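Long-range contacts in protease LasA (Pseudomonas aeruginosa, PDB 3IT5), which cleaves pentaglycine cross-links in staphylococcal peptidoglycan and degrades elastin, acting as a secreted zinc metallopeptidase of the M23A family: residues M7-R12 against R173-P178; Q18-H23 against S34-Y39; R143-T148 against R157-N162; N153-Y158 against G166-A171. All blocks are in the same frame, centred on the assembly; numbering follows the deposited sequence.

Interaction 1: residues M7-R12 against R173-P178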
loop_
_atom_site.group_PDB
_atom_site.type_symbol
_atom_site.label_atom_id
_atom_site.label_comp_id
_atom_site.label_asym_id
_atom_site.label_seq_id
_atom_site.Cartn_x
_atom_site.Cartn_y
_atom_site.Cartn_z
ATOM N N MET A 7 6.926 8.847 3.908
ATOM C CA MET A 7 5.735 8.165 3.413
ATOM C C MET A 7 4.482 8.326 4.264
ATOM O O MET A 7 4.545 8.361 5.495
ATOM C CB MET A 7 6.028 6.678 3.206
ATOM C CG MET A 7 6.762 6.392 1.918
ATOM S SD MET A 7 7.208 4.667 1.757
ATOM C CE MET A 7 8.840 4.700 2.478
ATOM N N GLN A 8 3.350 8.435 3.572
ATOM C CA GLN A 8 2.021 8.325 4.161
ATOM C C GLN A 8 1.385 7.030 3.643
ATOM O O GLN A 8 1.963 6.349 2.792
ATOM C CB GLN A 8 1.155 9.534 3.768
ATOM C CG GLN A 8 0.924 9.675 2.257
ATOM C CD GLN A 8 -0.370 10.382 1.902
ATOM O OE1 GLN A 8 -1.284 9.770 1.344
ATOM N NE2 GLN A 8 -0.459 11.663 2.215
ATOM N N LEU A 9 0.197 6.698 4.144
ATOM C CA LEU A 9 -0.563 5.544 3.654
ATOM C C LEU A 9 -1.104 5.805 2.238
ATOM O O LEU A 9 -1.441 6.949 1.910
ATOM C CB LEU A 9 -1.707 5.211 4.622
ATOM C CG LEU A 9 -1.301 4.834 6.052
ATOM C CD1 LEU A 9 -2.461 5.060 7.035
ATOM C CD2 LEU A 9 -0.780 3.391 6.128
ATOM N N PRO A 10 -1.192 4.748 1.398
ATOM C CA PRO A 10 -1.551 4.903 -0.022
ATOM C C PRO A 10 -3.047 5.105 -0.317
ATOM O O PRO A 10 -3.580 4.526 -1.273
ATOM C CB PRO A 10 -1.031 3.603 -0.651
ATOM C CG PRO A 10 -1.146 2.603 0.439
ATOM C CD PRO A 10 -0.864 3.346 1.724
ATOM N N TRP A 11 -3.717 5.905 0.512
ATOM C CA TRP A 11 -5.049 6.416 0.190
ATOM C C TRP A 11 -5.170 7.880 0.602
ATOM O O TRP A 11 -4.296 8.404 1.293
ATOM C CB TRP A 11 -6.163 5.567 0.808
ATOM C CG TRP A 11 -6.072 5.332 2.290
ATOM C CD1 TRP A 11 -6.565 6.131 3.284
ATOM C CD2 TRP A 11 -5.485 4.197 2.943
ATOM N NE1 TRP A 11 -6.312 5.568 4.517
ATOM C CE2 TRP A 11 -5.649 4.381 4.334
ATOM C CE3 TRP A 11 -4.832 3.042 2.485
ATOM C CZ2 TRP A 11 -5.189 3.454 5.273
ATOM C CZ3 TRP A 11 -4.366 2.122 3.423
ATOM C CH2 TRP A 11 -4.550 2.334 4.800
ATOM N N ARG A 12 -6.240 8.533 0.157
ATOM C CA ARG A 12 -6.437 9.960 0.401
ATOM C C ARG A 12 -6.326 10.339 1.875
ATOM O O ARG A 12 -6.858 9.656 2.750
ATOM C CB ARG A 12 -7.793 10.417 -0.124
ATOM C CG ARG A 12 -7.905 10.530 -1.634
ATOM C CD ARG A 12 -9.373 10.582 -2.013
ATOM N NE ARG A 12 -9.591 11.152 -3.340
ATOM C CZ ARG A 12 -10.786 11.471 -3.834
ATOM N NH1 ARG A 12 -11.886 11.284 -3.110
ATOM N NH2 ARG A 12 -10.878 11.986 -5.055
ATOM N N ARG A 173 -9.339 -3.114 10.829
ATOM C CA ARG A 173 -9.992 -1.944 11.422
ATOM C C ARG A 173 -9.671 -0.708 10.578
ATOM O O ARG A 173 -8.639 -0.681 9.903
ATOM C CB ARG A 173 -9.566 -1.734 12.880
ATOM C CG ARG A 173 -10.467 -2.430 13.905
ATOM C CD ARG A 173 -10.026 -3.861 14.150
ATOM N NE ARG A 173 -10.780 -4.508 15.224
ATOM C CZ ARG A 173 -10.382 -5.605 15.866
ATOM N NH1 ARG A 173 -9.229 -6.183 15.558
ATOM N NH2 ARG A 173 -11.133 -6.126 16.825
ATOM N N PRO A 174 -10.560 0.308 10.596
ATOM C CA PRO A 174 -10.302 1.532 9.829
ATOM C C PRO A 174 -9.023 2.217 10.289
ATOM O O PRO A 174 -8.856 2.479 11.477
ATOM C CB PRO A 174 -11.520 2.408 10.141
ATOM C CG PRO A 174 -12.593 1.441 10.532
ATOM C CD PRO A 174 -11.879 0.346 11.258
ATOM N N LEU A 175 -8.123 2.487 9.348
ATOM C CA LEU A 175 -6.846 3.120 9.660
ATOM C C LEU A 175 -6.813 4.535 9.087
ATOM O O LEU A 175 -6.637 4.718 7.879
ATOM C CB LEU A 175 -5.683 2.281 9.105
ATOM C CG LEU A 175 -4.250 2.615 9.532
ATOM C CD1 LEU A 175 -4.093 2.462 11.041
ATOM C CD2 LEU A 175 -3.255 1.720 8.795
ATOM N N TYR A 176 -6.989 5.527 9.958
ATOM C CA TYR A 176 -6.996 6.935 9.544
ATOM C C TYR A 176 -5.644 7.377 8.998
ATOM O O TYR A 176 -4.606 7.091 9.590
ATOM C CB TYR A 176 -7.427 7.862 10.694
ATOM C CG TYR A 176 -7.545 9.317 10.272
ATOM C CD1 TYR A 176 -6.511 10.225 10.525
ATOM C CD2 TYR A 176 -8.675 9.777 9.598
ATOM C CE1 TYR A 176 -6.605 11.560 10.131
ATOM C CE2 TYR A 176 -8.783 11.110 9.201
ATOM C CZ TYR A 176 -7.742 11.994 9.470
ATOM O OH TYR A 176 -7.840 13.311 9.081
ATOM N N ASN A 177 -5.678 8.075 7.865
ATOM C CA ASN A 177 -4.477 8.609 7.229
ATOM C C ASN A 177 -4.359 10.119 7.449
ATOM O O ASN A 177 -5.050 10.896 6.791
ATOM C CB ASN A 177 -4.478 8.284 5.728
ATOM C CG ASN A 177 -3.226 8.781 5.014
ATOM O OD1 ASN A 177 -2.221 9.114 5.645
ATOM N ND2 ASN A 177 -3.281 8.823 3.690
ATOM N N PRO A 178 -3.480 10.539 8.381
ATOM C CA PRO A 178 -3.325 11.971 8.652
ATOM C C PRO A 178 -2.396 12.686 7.662
ATOM O O PRO A 178 -2.415 13.916 7.582
ATOM C CB PRO A 178 -2.754 11.996 10.073
ATOM C CG PRO A 178 -2.037 10.704 10.225
ATOM C CD PRO A 178 -2.635 9.710 9.263
HETATM O O HOH W 1 -0.241 8.035 6.691
#
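Leu9 and Trp11, in the N-terminal loop that leads into strand 16-19, pack against Leu175 and Asn177 at the short C-terminal strand 175-176, so that the two ends of the chain meet on the main antiparallel sheet. Asn177 is the focus on the polar side. Its CG lies anti to the backbone N (chi1 -178°), which sets CG toward the loop. There ND2 gives a weak hydrogen bond to Trp11 O (2.6 Å, bent to 124° at the hydrogen), with Leu9 O 3.2 Å from ND2. OD1 accepts from Gly179 N, and a water joins OD1 to Leu9 N, lying 2.9 Å from the latter; both ends of the amide are thus engaged. The Trp11 indole stands nearly upright to this amide, their planes 81° apart, with Asn177 CB 3.5 Å from NE1. At the indole edge, Leu175 O lies in the ring plane, 3.2 Å from Trp11 CZ2, and Leu175 CB lies 4.0 Å from the same carbon. The apolar half is completed by the Leu9 and Leu175 side chains, crossing at about a right angle with CD1 of Leu9 3.9 Å from CD2 of Leu175. Trp17 stacks on the Trp11 ring, and Leu175 pairs with Trp17 through the backbone. This is plain core packing of an all-beta domain, in which a terminal loop closes against an edge strand.

Interaction 2: residues Q18-H23 against S34-Y39. With ZN (zinc ion), chain E.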
loop_
_atom_site.group_PDB
_atom_site.type_symbol
_atom_site.label_atom_id
_atom_site.label_comp_id
_atom_site.label_asym_id
_atom_site.label_seq_id
_atom_site.Cartn_x
_atom_site.Cartn_y
_atom_site.Cartn_z
ATOM N N GLN A 18 -9.117 -0.314 5.528
ATOM C CA GLN A 18 -8.755 -1.482 6.334
ATOM C C GLN A 18 -7.590 -2.258 5.716
ATOM O O GLN A 18 -7.737 -2.835 4.632
ATOM C CB GLN A 18 -9.940 -2.438 6.462
ATOM C CG GLN A 18 -11.169 -1.891 7.158
ATOM C CD GLN A 18 -12.302 -2.894 7.136
ATOM O OE1 GLN A 18 -12.071 -4.107 7.151
ATOM N NE2 GLN A 18 -13.532 -2.399 7.091
ATOM N N PRO A 19 -6.438 -2.302 6.411
ATOM C CA PRO A 19 -5.321 -3.105 5.905
ATOM C C PRO A 19 -5.395 -4.562 6.360
ATOM O O PRO A 19 -6.064 -4.868 7.349
ATOM C CB PRO A 19 -4.098 -2.422 6.523
ATOM C CG PRO A 19 -4.615 -1.861 7.837
ATOM C CD PRO A 19 -6.101 -1.613 7.675
ATOM N N ASN A 20 -4.720 -5.450 5.634
ATOM C CA ASN A 20 -4.563 -6.838 6.065
ATOM C C ASN A 20 -3.102 -7.113 6.429
ATOM O O ASN A 20 -2.271 -6.207 6.367
ATOM C CB ASN A 20 -5.096 -7.817 5.001
ATOM C CG ASN A 20 -4.102 -8.075 3.866
ATOM O OD1 ASN A 20 -3.120 -7.347 3.690
ATOM N ND2 ASN A 20 -4.362 -9.125 3.089
ATOM N N GLY A 21 -2.793 -8.353 6.800
ATOM C CA GLY A 21 -1.450 -8.722 7.238
ATOM C C GLY A 21 -0.374 -8.623 6.171
ATOM O O GLY A 21 -0.641 -8.801 4.974
ATOM N N ALA A 22 0.846 -8.335 6.617
ATOM C CA ALA A 22 1.995 -8.230 5.732
ATOM C C ALA A 22 2.290 -9.557 5.041
ATOM O O ALA A 22 2.107 -10.635 5.617
ATOM C CB ALA A 22 3.218 -7.744 6.499
ATOM N N HIS A 23 2.738 -9.463 3.797
ATOM C CA HIS A 23 3.049 -10.638 3.001
ATOM C C HIS A 23 4.053 -10.271 1.927
ATOM O O HIS A 23 4.339 -9.088 1.715
ATOM C CB HIS A 23 1.778 -11.247 2.390
ATOM C CG HIS A 23 0.896 -10.254 1.699
ATOM N ND1 HIS A 23 0.060 -9.399 2.384
ATOM C CD2 HIS A 23 0.708 -9.989 0.386
ATOM C CE1 HIS A 23 -0.599 -8.645 1.523
ATOM N NE2 HIS A 23 -0.227 -8.986 0.303
ATOM N N SER A 34 4.751 -6.370 1.467
ATOM C CA SER A 34 3.456 -5.844 1.035
ATOM C C SER A 34 2.363 -5.954 2.094
ATOM O O SER A 34 2.412 -6.820 2.972
ATOM C CB SER A 34 2.989 -6.569 -0.238
ATOM O OG SER A 34 4.028 -6.683 -1.204
ATOM N N PHE A 35 1.385 -5.062 2.002
ATOM C CA PHE A 35 0.118 -5.232 2.700
ATOM C C PHE A 35 -1.030 -4.751 1.823
ATOM O O PHE A 35 -0.853 -3.865 0.979
ATOM C CB PHE A 35 0.116 -4.570 4.091
ATOM C CG PHE A 35 0.032 -3.066 4.073
ATOM C CD1 PHE A 35 -1.206 -2.421 4.075
ATOM C CD2 PHE A 35 1.188 -2.292 4.105
ATOM C CE1 PHE A 35 -1.290 -1.028 4.080
ATOM C CE2 PHE A 35 1.118 -0.902 4.120
ATOM C CZ PHE A 35 -0.121 -0.264 4.105
ATOM N N ASP A 36 -2.192 -5.361 2.006
ATOM C CA ASP A 36 -3.370 -4.991 1.241
ATOM C C ASP A 36 -4.230 -4.040 2.051
ATOM O O ASP A 36 -4.136 -4.003 3.276
ATOM C CB ASP A 36 -4.175 -6.228 0.837
ATOM C CG ASP A 36 -3.342 -7.251 0.089
ATOM O OD1 ASP A 36 -2.466 -6.854 -0.711
ATOM O OD2 ASP A 36 -3.566 -8.460 0.296
ATOM N N ALA A 37 -5.051 -3.261 1.354
ATOM C CA ALA A 37 -5.959 -2.327 1.993
ATOM C C ALA A 37 -7.172 -2.091 1.111
ATOM O O ALA A 37 -7.062 -1.986 -0.112
ATOM C CB ALA A 37 -5.256 -1.010 2.307
ATOM N N SER A 38 -8.332 -2.029 1.751
ATOM C CA SER A 38 -9.581 -1.753 1.067
ATOM C C SER A 38 -10.485 -1.024 2.046
ATOM O O SER A 38 -10.488 -1.337 3.244
ATOM C CB SER A 38 -10.234 -3.057 0.614
ATOM O OG SER A 38 -11.425 -2.814 -0.106
ATOM N N TYR A 39 -11.242 -0.051 1.546
ATOM C CA TYR A 39 -12.194 0.667 2.391
ATOM C C TYR A 39 -13.102 -0.304 3.144
ATOM O O TYR A 39 -13.186 -0.241 4.371
ATOM C CB TYR A 39 -13.031 1.680 1.588
ATOM C CG TYR A 39 -14.294 2.109 2.316
ATOM C CD1 TYR A 39 -14.225 2.902 3.458
ATOM C CD2 TYR A 39 -15.552 1.699 1.875
ATOM C CE1 TYR A 39 -15.378 3.282 4.145
ATOM C CE2 TYR A 39 -16.715 2.072 2.553
ATOM C CZ TYR A 39 -16.619 2.869 3.685
ATOM O OH TYR A 39 -17.757 3.246 4.365
HETATM ZN ZN ZN E . -1.425 -8.438 -1.501
HETATM O O HOH W 2 -2.883 -9.070 -2.869
#
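Segments Gln18-His23 and Ser34-Tyr39 run antiparallel, 163° apart end to end, through a hydrogen-bonded pair Gln18-Ser38, a non-hydrogen-bonded pair Pro19-Ala37 and, after a register shift of one residue, a single bridge His23-Ser34. Across the shift, Asn20 N donates to Asp36 O, while the Asn20 side-chain carbonyl stands in for a backbone acceptor: OD1 accepts from Asp36 N (2.8 Å). Asn20 ND2 meets Asp36 OD2 (3.0 Å) on its anti side, somewhat out of the carboxylate plane, so Asn20 holds one oxygen while the other, Asp36 OD1, binds zinc at 2.1 Å. His23 NE2 binds the same ion at 2.2 Å, and with His122 and a water 2.1 Å from the metal this forms the zinc site of the M23 metallopeptidase fold. Behind the metal, His23 ND1 donates to Gly21 O (2.7 Å), with the oxygen exactly in the imidazole plane, which fixes the rotation of the ring. With His23 CG between its backbone N and carbonyl carbon (chi1 49°), CG comes 4.0 Å from Ser34 O, which lies over one ring face; Tyr151 stacks on the ring. Away from the metal, Pro19 CB packs on Phe35 CD1 at 3.8 Å, and the Phe35 ring meets Phe123 and Phe160.

Interaction 3: residues R143-T148 against R157-N162; sequences RINVGT and RYYFYN
Backbone hydrogen bonds pair Arg143 with Tyr161 and Asn145 with Tyr159, each residue donating to and accepting from its partner. Three of the four are near-straight and short, but Tyr159 N to Asn145 O is weak at 3.4 Å. One side-chain hydrogen bond extends the pairing: Asn145 ND2 donates to Arg157 O (2.8 Å), the acceptor close to the amide plane, while Gln135 holds Asn145 OD1, so the amide is fixed at both ends. These strands are the central pair of a four-stranded antiparallel sheet, and their aromatic residues divide between its two faces. On the face with Asn145, a CH-pi contact puts Asn145 CB over the Tyr159 ring, 3.5 Å from the centroid, and the amide lies only 13° from the ring plane. On the face with Ile144, apolar contacts prevail. Ile144 CG1 is anti to the backbone N (chi1 -180°), and CD1 beyond it reaches Tyr158 CE1 at 3.6 Å and Phe160 CZ at 3.9 Å. Further along, Thr148 OG1 lies 3.5 Å from Arg157 CD, while the Arg157 guanidinium forms a salt bridge with Asp152.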
loop_
_atom_site.group_PDB
_atom_site.type_symbol
_atom_site.label_atom_id
_atom_site.label_comp_id
_atom_site.label_asym_id
_atom_site.label_seq_id
_atom_site.Cartn_x
_atom_site.Cartn_y
_atom_site.Cartn_z
ATOM N N ARG A 143 4.284 3.090 12.735
ATOM C CA ARG A 143 5.384 2.167 12.493
ATOM C C ARG A 143 4.798 0.765 12.411
ATOM O O ARG A 143 4.066 0.334 13.305
ATOM C CB ARG A 143 6.424 2.238 13.616
ATOM C CG ARG A 143 7.572 1.238 13.467
ATOM C CD ARG A 143 8.457 1.201 14.705
ATOM N NE ARG A 143 9.323 2.374 14.791
ATOM C CZ ARG A 143 10.324 2.519 15.658
ATOM N NH1 ARG A 143 10.608 1.559 16.533
ATOM N NH2 ARG A 143 11.050 3.629 15.645
ATOM N N ILE A 144 5.116 0.058 11.335
ATOM C CA ILE A 144 4.572 -1.280 11.115
ATOM C C ILE A 144 5.480 -2.372 11.696
ATOM O O ILE A 144 6.708 -2.327 11.557
ATOM C CB ILE A 144 4.232 -1.518 9.610
ATOM C CG1 ILE A 144 3.657 -2.920 9.372
ATOM C CG2 ILE A 144 5.439 -1.262 8.721
ATOM C CD1 ILE A 144 2.923 -3.063 8.038
ATOM N N ASN A 145 4.860 -3.318 12.392
ATOM C CA ASN A 145 5.532 -4.539 12.797
ATOM C C ASN A 145 4.978 -5.691 11.972
ATOM O O ASN A 145 3.760 -5.870 11.863
ATOM C CB ASN A 145 5.345 -4.808 14.289
ATOM C CG ASN A 145 6.340 -5.824 14.834
ATOM O OD1 ASN A 145 7.526 -5.525 15.000
ATOM N ND2 ASN A 145 5.853 -7.023 15.143
ATOM N N VAL A 146 5.896 -6.451 11.390
ATOM C CA VAL A 146 5.594 -7.563 10.502
ATOM C C VAL A 146 5.314 -8.856 11.290
ATOM O O VAL A 146 6.059 -9.207 12.211
ATOM C CB VAL A 146 6.766 -7.718 9.481
ATOM C CG1 VAL A 146 7.162 -9.158 9.246
ATOM C CG2 VAL A 146 6.456 -6.969 8.179
ATOM N N GLY A 147 4.234 -9.547 10.920
ATOM C CA GLY A 147 3.831 -10.814 11.549
ATOM C C GLY A 147 4.759 -11.981 11.241
ATOM O O GLY A 147 5.794 -11.803 10.598
ATOM N N THR A 148 4.381 -13.179 11.683
ATOM C CA THR A 148 5.275 -14.348 11.604
ATOM C C THR A 148 5.058 -15.253 10.383
ATOM O O THR A 148 5.929 -16.054 10.035
ATOM C CB THR A 148 5.246 -15.188 12.904
ATOM O OG1 THR A 148 3.893 -15.509 13.250
ATOM C CG2 THR A 148 5.881 -14.412 14.050
ATOM N N ARG A 157 1.089 -9.694 16.909
ATOM C CA ARG A 157 2.297 -9.821 16.081
ATOM C C ARG A 157 2.335 -8.819 14.929
ATOM O O ARG A 157 3.393 -8.271 14.615
ATOM C CB ARG A 157 2.435 -11.239 15.527
ATOM C CG ARG A 157 2.383 -12.332 16.581
ATOM C CD ARG A 157 2.528 -13.699 15.944
ATOM N NE ARG A 157 1.714 -14.688 16.647
ATOM C CZ ARG A 157 0.651 -15.295 16.127
ATOM N NH1 ARG A 157 0.270 -15.043 14.880
ATOM N NH2 ARG A 157 -0.024 -16.171 16.858
ATOM N N TYR A 158 1.185 -8.608 14.295
ATOM C CA TYR A 158 1.058 -7.642 13.205
ATOM C C TYR A 158 0.253 -6.442 13.675
ATOM O O TYR A 158 -0.878 -6.593 14.147
ATOM C CB TYR A 158 0.381 -8.275 11.985
ATOM C CG TYR A 158 0.198 -7.318 10.824
ATOM C CD1 TYR A 158 1.285 -6.922 10.050
ATOM C CD2 TYR A 158 -1.061 -6.805 10.504
ATOM C CE1 TYR A 158 1.129 -6.042 8.989
ATOM C CE2 TYR A 158 -1.228 -5.921 9.441
ATOM C CZ TYR A 158 -0.123 -5.550 8.684
ATOM O OH TYR A 158 -0.263 -4.685 7.626
ATOM N N TYR A 159 0.834 -5.254 13.539
ATOM C CA TYR A 159 0.177 -4.028 13.977
ATOM C C TYR A 159 0.778 -2.768 13.357
ATOM O O TYR A 159 1.929 -2.760 12.911
ATOM C CB TYR A 159 0.198 -3.922 15.513
ATOM C CG TYR A 159 1.575 -4.084 16.133
ATOM C CD1 TYR A 159 2.434 -2.995 16.270
ATOM C CD2 TYR A 159 2.015 -5.330 16.583
ATOM C CE1 TYR A 159 3.699 -3.138 16.839
ATOM C CE2 TYR A 159 3.274 -5.487 17.150
ATOM C CZ TYR A 159 4.112 -4.389 17.274
ATOM O OH TYR A 159 5.365 -4.543 17.827
ATOM N N PHE A 160 -0.025 -1.711 13.335
ATOM C CA PHE A 160 0.437 -0.371 13.012
ATOM C C PHE A 160 0.501 0.401 14.328
ATOM O O PHE A 160 -0.532 0.642 14.956
ATOM C CB PHE A 160 -0.540 0.311 12.047
ATOM C CG PHE A 160 -0.569 -0.298 10.667
ATOM C CD1 PHE A 160 0.092 0.320 9.609
ATOM C CD2 PHE A 160 -1.261 -1.482 10.422
ATOM C CE1 PHE A 160 0.071 -0.237 8.329
ATOM C CE2 PHE A 160 -1.288 -2.049 9.146
ATOM C CZ PHE A 160 -0.626 -1.427 8.100
ATOM N N TYR A 161 1.707 0.761 14.767
ATOM C CA TYR A 161 1.845 1.506 16.020
ATOM C C TYR A 161 1.983 3.002 15.773
ATOM O O TYR A 161 2.975 3.458 15.187
ATOM C CB TYR A 161 3.008 0.978 16.875
ATOM C CG TYR A 161 3.220 1.761 18.161
ATOM C CD1 TYR A 161 2.357 1.603 19.247
ATOM C CD2 TYR A 161 4.275 2.668 18.285
ATOM C CE1 TYR A 161 2.540 2.321 20.425
ATOM C CE2 TYR A 161 4.467 3.395 19.460
ATOM C CZ TYR A 161 3.596 3.213 20.526
ATOM O OH TYR A 161 3.771 3.919 21.693
ATOM N N ASN A 162 0.978 3.754 16.223
ATOM C CA ASN A 162 0.994 5.209 16.136
ATOM C C ASN A 162 1.983 5.798 17.144
ATOM O O ASN A 162 1.760 5.744 18.358
ATOM C CB ASN A 162 -0.416 5.781 16.350
ATOM C CG ASN A 162 -0.498 7.281 16.081
ATOM O OD1 ASN A 162 0.427 8.038 16.381
ATOM N ND2 ASN A 162 -1.617 7.713 15.522
#

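Interaction 4: residues N153-Y158 against G166-A171; sequences NDCRRY and GTTHCA
Cys155 and Cys170 form a disulfide that ties the loop before strand 159-162 to segment Gly166-Ala171, which holds strand 168-169, an outermost strand of the four-stranded sheet. The two half-cystines approach with different first torsions: SG of Cys155 is anti to its backbone N (chi1 -159°), whereas SG of Cys170 is anti to the carbonyl carbon, beside the N (chi1 -55°). The sulfurs join at 2.0 Å with an S-S torsion of -84°, close to the relaxed right angle and left-handed in sense. Beside the bridge, Thr168 CG2 comes 4.2 Å from Cys155 SG. In a separate apolar group, Ala171 turns its methyl toward the loop, where CB meets Asn153 CB at 3.6 Å; the same methyl lies at the edge of the Tyr158 ring, near its plane, with Ala171 CB 4.0 Å from Tyr158 CD2. Within the loop, the Asp154 carboxylate shapes the backbone: OD1 accepts from Arg156 N in an Asx turn, and OD2 forms a salt bridge with Arg156 NH1, while Asp154 O accepts from both Arg157 N and Tyr158 N. The backbones of the two segments are joined through a water, which donates to Asn153 O and Tyr158 O (2.6 Å from the latter) and accepts from Ala171 N at 2.8 Å.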
loop_
_atom_site.group_PDB
_atom_site.type_symbol
_atom_site.label_atom_id
_atom_site.label_comp_id
_atom_site.label_asym_id
_atom_site.label_seq_id
_atom_site.Cartn_x
_atom_site.Cartn_y
_atom_site.Cartn_z
ATOM N N ASN A 153 -2.229 -11.722 10.772
ATOM C CA ASN A 153 -2.987 -10.527 11.146
ATOM C C ASN A 153 -3.360 -10.476 12.626
ATOM O O ASN A 153 -4.149 -9.624 13.048
ATOM C CB ASN A 153 -4.237 -10.378 10.269
ATOM C CG ASN A 153 -5.131 -11.611 10.296
ATOM O OD1 ASN A 153 -5.222 -12.315 11.304
ATOM N ND2 ASN A 153 -5.804 -11.869 9.181
ATOM N N ASP A 154 -2.804 -11.410 13.396
ATOM C CA ASP A 154 -2.924 -11.409 14.848
ATOM C C ASP A 154 -2.350 -10.088 15.350
ATOM O O ASP A 154 -1.175 -9.795 15.120
ATOM C CB ASP A 154 -2.143 -12.594 15.436
ATOM C CG ASP A 154 -2.519 -12.904 16.880
ATOM O OD1 ASP A 154 -2.785 -11.964 17.667
ATOM O OD2 ASP A 154 -2.526 -14.106 17.233
ATOM N N CYS A 155 -3.187 -9.298 16.022
ATOM C CA CYS A 155 -2.823 -7.935 16.439
ATOM C C CYS A 155 -1.680 -7.885 17.468
ATOM O O CYS A 155 -1.109 -6.821 17.731
ATOM C CB CYS A 155 -4.055 -7.163 16.939
ATOM S SG CYS A 155 -3.840 -5.357 16.908
ATOM N N ARG A 156 -1.349 -9.042 18.033
ATOM C CA ARG A 156 -0.199 -9.179 18.923
ATOM C C ARG A 156 1.129 -9.216 18.153
ATOM O O ARG A 156 2.165 -8.808 18.680
ATOM C CB ARG A 156 -0.355 -10.428 19.793
ATOM C CG ARG A 156 -1.270 -10.222 20.994
ATOM C CD ARG A 156 -2.087 -11.460 21.337
ATOM N NE ARG A 156 -1.278 -12.567 21.845
ATOM C CZ ARG A 156 -1.205 -13.773 21.287
ATOM N NH1 ARG A 156 -1.898 -14.055 20.193
ATOM N NH2 ARG A 156 -0.445 -14.710 21.837
ATOM N N ARG A 157 1.089 -9.694 16.909
ATOM C CA ARG A 157 2.297 -9.821 16.081
ATOM C C ARG A 157 2.335 -8.819 14.929
ATOM O O ARG A 157 3.393 -8.271 14.615
ATOM C CB ARG A 157 2.435 -11.239 15.527
ATOM C CG ARG A 157 2.383 -12.332 16.581
ATOM C CD ARG A 157 2.528 -13.699 15.944
ATOM N NE ARG A 157 1.714 -14.688 16.647
ATOM C CZ ARG A 157 0.651 -15.295 16.127
ATOM N NH1 ARG A 157 0.270 -15.043 14.880
ATOM N NH2 ARG A 157 -0.024 -16.171 16.858
ATOM N N TYR A 158 1.185 -8.608 14.295
ATOM C CA TYR A 158 1.058 -7.642 13.205
ATOM C C TYR A 158 0.253 -6.442 13.675
ATOM O O TYR A 158 -0.878 -6.593 14.147
ATOM C CB TYR A 158 0.381 -8.275 11.985
ATOM C CG TYR A 158 0.198 -7.318 10.824
ATOM C CD1 TYR A 158 1.285 -6.922 10.050
ATOM C CD2 TYR A 158 -1.061 -6.805 10.504
ATOM C CE1 TYR A 158 1.129 -6.042 8.989
ATOM C CE2 TYR A 158 -1.228 -5.921 9.441
ATOM C CZ TYR A 158 -0.123 -5.550 8.684
ATOM O OH TYR A 158 -0.263 -4.685 7.626
ATOM N N GLY A 166 0.545 6.722 20.816
ATOM C CA GLY A 166 0.798 5.525 21.616
ATOM C C GLY A 166 -0.189 4.400 21.354
ATOM O O GLY A 166 -0.176 3.391 22.060
ATOM N N THR A 167 -1.029 4.571 20.331
ATOM C CA THR A 167 -2.088 3.611 19.999
ATOM C C THR A 167 -1.627 2.495 19.065
ATOM O O THR A 167 -0.788 2.706 18.183
ATOM C CB THR A 167 -3.317 4.306 19.363
ATOM O OG1 THR A 167 -2.882 5.275 18.400
ATOM C CG2 THR A 167 -4.143 5.003 20.419
ATOM N N THR A 168 -2.192 1.307 19.274
ATOM C CA THR A 168 -1.935 0.139 18.433
ATOM C C THR A 168 -3.132 -0.095 17.516
ATOM O O THR A 168 -4.285 -0.015 17.951
ATOM C CB THR A 168 -1.657 -1.107 19.299
ATOM O OG1 THR A 168 -0.558 -0.834 20.170
ATOM C CG2 THR A 168 -1.317 -2.327 18.439
ATOM N N HIS A 169 -2.852 -0.377 16.246
ATOM C CA HIS A 169 -3.891 -0.466 15.221
ATOM C C HIS A 169 -3.858 -1.803 14.497
ATOM O O HIS A 169 -2.838 -2.188 13.926
ATOM C CB HIS A 169 -3.764 0.700 14.237
ATOM C CG HIS A 169 -3.799 2.042 14.899
ATOM N ND1 HIS A 169 -4.928 2.832 14.922
ATOM C CD2 HIS A 169 -2.851 2.718 15.590
ATOM C CE1 HIS A 169 -4.670 3.945 15.584
ATOM N NE2 HIS A 169 -3.419 3.897 16.007
ATOM N N CYS A 170 -4.993 -2.493 14.518
ATOM C CA CYS A 170 -5.075 -3.880 14.067
ATOM C C CYS A 170 -5.467 -4.011 12.598
ATOM O O CYS A 170 -6.037 -3.091 12.006
ATOM C CB CYS A 170 -6.067 -4.663 14.945
ATOM S SG CYS A 170 -5.724 -4.605 16.737
ATOM N N ALA A 171 -5.154 -5.170 12.022
ATOM C CA ALA A 171 -5.652 -5.530 10.701
ATOM C C ALA A 171 -7.174 -5.578 10.747
ATOM O O ALA A 171 -7.757 -5.972 11.763
ATOM C CB ALA A 171 -5.094 -6.867 10.274
HETATM O O HOH W 3 -3.275 -6.786 13.296
#

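In the fold
Interaction 2 carries the zinc, and the others have their centres about 11 to 12 Å from its own. Interaction 1 shares its sheet: Trp11 CZ3 touches Ala37 CB at 3.4 Å, and the Trp11 side chain stays about 12 Å from the zinc. Interactions 3 and 4, centres about 6 Å apart, share Arg157 and Tyr158, and both reach the four-stranded sheet. Tyr158 links them to interaction 2, its OH making a weak hydrogen bond to Asn20 O (2.8 Å); its side chain lies about 7 Å from that of His23 and about 10 Å from the ion. Leu175 CD2, 3.7 Å from Phe160 CD1, joins interaction 1 to interaction 3. Along the chain, interaction 1 encloses the other three.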